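Local coordinates for biofilm-associated surface protein (Staphylococcus aureus, PDB 7C7U) that probably modulates biofilm formation at the staphylococcal cell surface, as a cell wall-anchored, calcium-binding protein linked to functional amyloid assembly, at residues D307-N310 and K311-E314. Numbering follows the deposited sequence.
Sequences DNLN and KLIE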
# COMPACT_ATOMS: atom_id res chain seq x y z
N ASP A 307 -0.26 -39.10 10.76
CA ASP A 307 0.29 -40.43 10.56
C ASP A 307 1.07 -40.51 9.25
O ASP A 307 1.83 -41.46 9.06
CB ASP A 307 -0.81 -41.49 10.59
CG ASP A 307 -1.26 -41.83 12.01
OD1 ASP A 307 -0.40 -41.94 12.91
OD2 ASP A 307 -2.47 -41.98 12.23
N ASN A 308 0.88 -39.54 8.36
CA ASN A 308 1.70 -39.45 7.14
C ASN A 308 1.72 -37.98 6.72
O ASN A 308 0.83 -37.53 6.01
CB ASN A 308 1.15 -40.34 6.03
CG ASN A 308 2.10 -40.45 4.87
OD1 ASN A 308 2.91 -39.55 4.65
ND2 ASN A 308 2.03 -41.55 4.12
N LEU A 309 2.79 -37.27 7.12
CA LEU A 309 2.87 -35.83 6.90
C LEU A 309 2.79 -35.46 5.42
O LEU A 309 2.45 -34.30 5.09
CB LEU A 309 4.16 -35.29 7.52
CG LEU A 309 4.27 -33.79 7.80
CD1 LEU A 309 3.10 -33.29 8.65
CD2 LEU A 309 5.60 -33.45 8.44
N ASN A 310 3.06 -36.40 4.51
CA ASN A 310 2.87 -36.13 3.09
C ASN A 310 1.44 -35.69 2.76
O ASN A 310 1.22 -35.07 1.70
CB ASN A 310 3.21 -37.37 2.26
CG ASN A 310 4.69 -37.65 2.21
OD1 ASN A 310 5.46 -36.83 1.72
ND2 ASN A 310 5.10 -38.83 2.66
N LYS A 311 0.47 -36.01 3.60
CA LYS A 311 -0.89 -35.57 3.33
C LYS A 311 -1.09 -34.08 3.63
O LYS A 311 -2.05 -33.48 3.13
CB LYS A 311 -1.91 -36.40 4.13
CG LYS A 311 -1.88 -37.89 3.80
CD LYS A 311 -3.09 -38.66 4.29
CE LYS A 311 -2.92 -39.27 5.63
NZ LYS A 311 -4.09 -40.14 5.98
N LEU A 312 -0.21 -33.48 4.43
CA LEU A 312 -0.36 -32.09 4.86
C LEU A 312 0.61 -31.14 4.18
O LEU A 312 0.28 -29.96 4.01
CB LEU A 312 -0.19 -31.97 6.37
CG LEU A 312 -1.25 -32.73 7.15
CD1 LEU A 312 -1.05 -32.55 8.64
CD2 LEU A 312 -2.63 -32.26 6.71
N ILE A 313 1.78 -31.63 3.79
CA ILE A 313 2.83 -30.82 3.20
C ILE A 313 3.28 -31.49 1.91
O ILE A 313 3.58 -32.69 1.90
CB ILE A 313 4.02 -30.65 4.17
CG1 ILE A 313 3.62 -29.78 5.37
CG2 ILE A 313 5.24 -30.07 3.44
CD1 ILE A 313 4.63 -29.80 6.49
N GLU A 314 3.35 -30.70 0.84
CA GLU A 314 3.89 -31.15 -0.44
C GLU A 314 5.42 -31.03 -0.37
O GLU A 314 5.99 -29.95 -0.58
CB GLU A 314 3.31 -30.33 -1.59
CG GLU A 314 3.96 -30.66 -2.93
CD GLU A 314 3.83 -32.15 -3.30
OE1 GLU A 314 2.80 -32.53 -3.89
OE2 GLU A 314 4.74 -32.94 -2.96
O HOH W 1 4.76 -34.72 0.06
O HOH W 2 2.65 -34.64 -0.81
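Leu309 O is gripped by two backbone amides of the residues that follow. Ile313 N donates to Leu309 O from 3.0 Å, meeting the carbonyl nearly end-on, while Leu312 N, 2.9 Å from the same Leu309 O, stands above the carbonyl plane and misses the lone pairs. One residue earlier, Lys311 N gives Asn308 O an almost straight bond (N-H...O 173°). This bond and that of Leu312 N, both i+3, wind a short 3-10 turn into the loop between strands 301-305 and 323-331; the Ile313 bond is i+4. Asn308 opens the turn with an Asx turn: its OD1 accepts Asn310 N at 3.2 Å and, in the carbonyl plane on a lone pair, Asn310 ND2 at 3.0 Å. Asparagine suits both places, since one amide oxygen can take two donors and the other amide supplies both donor and acceptor. ND2 of Asn310 also reaches Tyr243 O; its OD1 binds Asn317 ND2 and a water that bridges to Ile313 O. On the buried side, Leu309 CG meets Ile313 CD1 at 4.2 Å; apolar Leu309 also touches Tyr243 and Trp251, Ile313 Val323 and Val325. Exposed Lys311 suits a long charged chain: the backbone turn brings CB, and chi1 (-61°) CG, to 3.5 Å from Asn308 O.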